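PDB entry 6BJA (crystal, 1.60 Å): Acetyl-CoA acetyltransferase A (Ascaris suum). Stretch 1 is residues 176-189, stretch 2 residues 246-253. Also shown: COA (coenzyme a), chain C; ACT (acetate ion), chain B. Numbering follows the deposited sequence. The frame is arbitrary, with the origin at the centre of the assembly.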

# COMPACT_ATOMS: atom_id res chain seq x y z
N THR A 176 7.01 30.77 28.17
CA THR A 176 8.20 29.97 28.37
C THR A 176 7.90 28.49 28.49
O THR A 176 6.78 28.09 28.85
CB THR A 176 8.93 30.40 29.65
OG1 THR A 176 8.07 30.20 30.78
CG2 THR A 176 9.31 31.86 29.60
N ARG A 177 8.90 27.68 28.17
CA ARG A 177 8.85 26.24 28.42
C ARG A 177 8.37 25.94 29.83
O ARG A 177 7.55 25.04 30.08
CB ARG A 177 10.24 25.64 28.18
CG ARG A 177 10.42 24.20 28.54
CD ARG A 177 9.55 23.26 27.69
NE ARG A 177 9.82 21.87 28.04
CZ ARG A 177 10.77 21.13 27.49
NH1 ARG A 177 11.54 21.60 26.52
NH2 ARG A 177 10.96 19.89 27.91
N GLU A 178 8.91 26.71 30.78
CA GLU A 178 8.53 26.54 32.16
C GLU A 178 7.04 26.72 32.40
O GLU A 178 6.42 25.90 33.11
CB GLU A 178 9.34 27.51 33.03
CG GLU A 178 10.80 27.14 33.16
CD GLU A 178 11.71 27.57 31.99
OE1 GLU A 178 11.25 28.20 31.02
OE2 GLU A 178 12.93 27.28 32.08
N GLN A 179 6.44 27.76 31.82
CA GLN A 179 5.00 27.98 31.94
C GLN A 179 4.20 26.91 31.21
O GLN A 179 3.18 26.45 31.74
CB GLN A 179 4.59 29.33 31.40
CG GLN A 179 5.11 30.52 32.22
CD GLN A 179 5.00 31.78 31.45
OE1 GLN A 179 5.74 31.99 30.49
NE2 GLN A 179 4.06 32.65 31.84
N LEU A 180 4.63 26.53 30.01
CA LEU A 180 3.89 25.51 29.24
C LEU A 180 3.89 24.18 30.00
O LEU A 180 2.86 23.49 30.10
CB LEU A 180 4.48 25.32 27.83
CG LEU A 180 3.90 26.20 26.72
CD1 LEU A 180 3.89 27.65 27.08
CD2 LEU A 180 4.70 25.96 25.44
N ASP A 181 5.04 23.81 30.55
CA ASP A 181 5.15 22.54 31.28
C ASP A 181 4.36 22.58 32.59
O ASP A 181 3.67 21.62 32.93
CB ASP A 181 6.62 22.20 31.58
CG ASP A 181 7.35 21.63 30.37
OD1 ASP A 181 6.69 21.34 29.33
OD2 ASP A 181 8.59 21.46 30.48
N ALA A 182 4.44 23.70 33.32
CA ALA A 182 3.68 23.81 34.56
C ALA A 182 2.18 23.74 34.27
O ALA A 182 1.44 23.12 35.02
CB ALA A 182 4.02 25.10 35.30
N TYR A 183 1.74 24.36 33.18
CA TYR A 183 0.34 24.32 32.78
C TYR A 183 -0.09 22.89 32.49
O TYR A 183 -1.17 22.46 32.92
CB TYR A 183 0.12 25.21 31.55
CG TYR A 183 -1.34 25.25 31.16
CD1 TYR A 183 -1.90 24.25 30.39
CD2 TYR A 183 -2.17 26.28 31.60
CE1 TYR A 183 -3.24 24.26 30.07
CE2 TYR A 183 -3.52 26.30 31.27
CZ TYR A 183 -4.05 25.29 30.52
OH TYR A 183 -5.40 25.32 30.22
N ALA A 184 0.75 22.15 31.78
CA ALA A 184 0.43 20.79 31.41
C ALA A 184 0.31 19.93 32.64
O ALA A 184 -0.66 19.19 32.82
CB ALA A 184 1.49 20.22 30.46
N ILE A 185 1.30 20.03 33.51
CA ILE A 185 1.31 19.19 34.70
C ILE A 185 0.08 19.49 35.56
O ILE A 185 -0.52 18.56 36.11
CB ILE A 185 2.63 19.36 35.46
CG1 ILE A 185 3.71 18.63 34.67
CG2 ILE A 185 2.54 18.77 36.86
CD1 ILE A 185 5.11 18.88 35.16
N GLU A 186 -0.36 20.75 35.59
CA GLU A 186 -1.55 21.13 36.34
C GLU A 186 -2.86 20.61 35.68
O GLU A 186 -3.82 20.28 36.39
CB GLU A 186 -1.61 22.64 36.49
CG GLU A 186 -2.81 23.22 37.23
CD GLU A 186 -2.89 22.86 38.71
OE1 GLU A 186 -2.02 22.16 39.22
OE2 GLU A 186 -3.88 23.29 39.34
N SER A 187 -2.89 20.54 34.35
CA SER A 187 -4.04 19.94 33.68
C SER A 187 -4.18 18.48 34.12
O SER A 187 -5.28 18.01 34.43
CB SER A 187 -3.91 20.07 32.17
OG SER A 187 -5.09 19.64 31.53
N TYR A 188 -3.05 17.77 34.18
CA TYR A 188 -3.03 16.39 34.63
C TYR A 188 -3.46 16.32 36.09
O TYR A 188 -4.20 15.41 36.48
CB TYR A 188 -1.65 15.76 34.46
CG TYR A 188 -1.31 15.27 33.07
CD1 TYR A 188 -1.69 14.01 32.63
CD2 TYR A 188 -0.59 16.08 32.20
CE1 TYR A 188 -1.36 13.56 31.37
CE2 TYR A 188 -0.27 15.66 30.94
CZ TYR A 188 -0.65 14.40 30.51
OH TYR A 188 -0.30 14.01 29.24
N ARG A 189 -3.00 17.26 36.92
CA ARG A 189 -3.38 17.22 38.34
C ARG A 189 -4.88 17.37 38.52
O ARG A 189 -5.50 16.64 39.32
CB ARG A 189 -2.67 18.32 39.12
CG ARG A 189 -2.87 18.17 40.62
CD ARG A 189 -2.45 19.44 41.35
NE ARG A 189 -3.34 20.56 41.08
CZ ARG A 189 -4.59 20.66 41.50
NH1 ARG A 189 -5.13 19.71 42.26
NH2 ARG A 189 -5.29 21.73 41.20
N1A COA C . 4.75 13.04 30.37
C2A COA C . 6.03 12.65 30.25
N3A COA C . 6.56 12.22 29.09
C4A COA C . 5.82 12.16 27.96
C5A COA C . 4.42 12.58 28.01
C6A COA C . 3.90 13.04 29.32
N6A COA C . 2.62 13.45 29.46
N7A COA C . 3.94 12.42 26.76
C8A COA C . 4.95 11.94 25.99
N9A COA C . 6.08 11.79 26.72
C1B COA C . 7.41 11.28 26.27
C2B COA C . 7.30 9.80 25.97
O2B COA C . 7.75 8.99 27.06
C3B COA C . 8.17 9.57 24.75
O3B COA C . 9.29 8.77 25.14
P3B COA C . 10.84 9.19 25.11
O7A COA C . 10.99 10.54 25.77
O8A COA C . 11.62 8.16 25.89
O9A COA C . 11.32 9.26 23.68
C4B COA C . 8.42 10.96 24.17
O4B COA C . 7.89 11.92 25.09
C5B COA C . 7.67 11.12 22.86
O5B COA C . 6.29 11.05 23.20
P1A COA C . 5.27 9.99 22.54
O1A COA C . 5.79 8.57 22.59
O2A COA C . 3.92 10.06 23.23
O3A COA C . 5.11 10.38 21.01
P2A COA C . 4.58 9.28 19.97
O4A COA C . 5.60 8.17 19.81
O5A COA C . 3.23 8.73 20.39
O6A COA C . 4.43 10.11 18.61
CBP COA C . 2.57 11.26 17.71
CCP COA C . 3.74 11.35 18.67
CDP COA C . 3.13 11.00 16.33
CEP COA C . 1.66 10.07 18.03
CAP COA C . 1.85 12.62 17.64
OAP COA C . 0.92 12.57 16.54
C9P COA C . 1.14 13.01 18.92
O9P COA C . 0.91 12.19 19.80
N8P COA C . 0.74 14.27 19.09
C7P COA C . 0.95 15.35 18.15
C6P COA C . 0.70 16.69 18.85
C5P COA C . -0.54 17.30 18.26
O5P COA C . -0.46 18.13 17.35
N4P COA C . -1.68 16.86 18.75
C3P COA C . -2.95 17.30 18.19
C2P COA C . -3.60 18.44 18.93
S1P COA C . -4.19 19.68 17.77
C ACT B . 15.15 20.14 25.88
O ACT B . 15.54 19.75 24.75
OXT ACT B . 14.52 21.23 25.90
CH3 ACT B . 15.44 19.36 27.13
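Stretch 2 (246-253) GTITAANA

From R177 on, stretch 1 is helical, and the helix continues past R189; T176 is its N-cap. Stretch 2 has no regular helix or strand. It runs along one side of the helix in the same general direction: the CA of T247 lies 4.9 Å from the CA of R177, and the CA of N252 lies 5.1 Å from the CA of A184. The contact buries 410 Å² in all, both sides summed.

T176 OG1 accepts a capping bond from Q179 N at 3.1 Å. N252 makes the direct polar link between the stretches. Its CB points toward the helix, and its ND2 donates to D181 OD1 at 2.9 Å, the only direct hydrogen bond across the contact. The same ND2 also donates to T247 O at 3.0 Å, while N252 OD1 accepts from T249 N at 2.8 Å. The amide group thus bonds to the backbone of its own stretch at T247 and T249 as well as to the helix. D181 is held in turn by a salt bridge within the helix, R177 NE to D181 OD2 at 2.8 Å. Water 2 adds a bridge, donating to D181 OD1 at 2.8 Å and accepting from T249 OG1 at 2.6 Å.

R177 packs against T247 and T249. Its CD is 3.4 Å from T247 O, and T249 CG2 sits over one face of the guanidinium, 3.6 Å from R177 CZ. Water 1 links R177 NH1 (2.9 Å) to G246 O (2.8 Å). L180 points its CB toward stretch 2; L180 CD2 is 3.4 Å from T247 OG1 and 3.9 Å from I248 CG1.

Further along, A184 packs closely: its CB is 3.8 Å from N252 CA and 3.7 Å from A251 O. A251 O also lies at the edge of the Y188 ring, 4.2 Å from Y188 CE2, and has no hydrogen-bond partner in the model.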

# COMPACT_ATOMS: atom_id res chain seq x y z
N GLY A 246 12.43 26.38 20.51
CA GLY A 246 11.20 25.63 20.68
C GLY A 246 10.78 25.46 22.12
O GLY A 246 11.62 25.50 23.03
N THR A 247 9.48 25.26 22.33
CA THR A 247 8.92 25.12 23.68
C THR A 247 7.87 24.02 23.79
O THR A 247 7.63 23.46 24.86
CB THR A 247 8.27 26.42 24.16
OG1 THR A 247 7.17 26.74 23.30
CG2 THR A 247 9.26 27.56 24.14
N ILE A 248 7.22 23.71 22.67
CA ILE A 248 6.14 22.73 22.69
C ILE A 248 6.69 21.31 22.52
O ILE A 248 7.48 21.03 21.60
CB ILE A 248 5.09 23.06 21.60
CG1 ILE A 248 4.50 24.45 21.84
CG2 ILE A 248 3.98 22.00 21.58
CD1 ILE A 248 3.50 24.92 20.78
N THR A 249 6.25 20.43 23.41
CA THR A 249 6.73 19.05 23.47
C THR A 249 5.56 18.09 23.47
O THR A 249 4.41 18.51 23.60
CB THR A 249 7.52 18.77 24.74
OG1 THR A 249 6.62 18.75 25.85
CG2 THR A 249 8.57 19.84 24.97
N ALA A 250 5.85 16.80 23.41
CA ALA A 250 4.79 15.80 23.49
C ALA A 250 4.01 15.92 24.78
O ALA A 250 2.82 15.62 24.81
CB ALA A 250 5.36 14.39 23.34
N ALA A 251 4.66 16.37 25.86
CA ALA A 251 4.02 16.44 27.16
C ALA A 251 3.12 17.66 27.31
O ALA A 251 2.12 17.58 28.00
CB ALA A 251 5.07 16.41 28.29
N ASN A 252 3.45 18.79 26.67
CA ASN A 252 2.62 19.98 26.88
C ASN A 252 1.74 20.25 25.66
O ASN A 252 1.12 21.30 25.56
CB ASN A 252 3.47 21.21 27.27
CG ASN A 252 4.50 21.60 26.24
OD1 ASN A 252 4.25 21.56 25.06
ND2 ASN A 252 5.68 22.07 26.72
N ALA A 253 1.67 19.27 24.76
CA ALA A 253 0.71 19.28 23.65
C ALA A 253 -0.33 18.22 23.91
O ALA A 253 -0.02 17.24 24.54
CB ALA A 253 1.37 19.01 22.33
O HOH W 1 12.17 24.28 25.52
O HOH W 2 7.69 19.00 28.21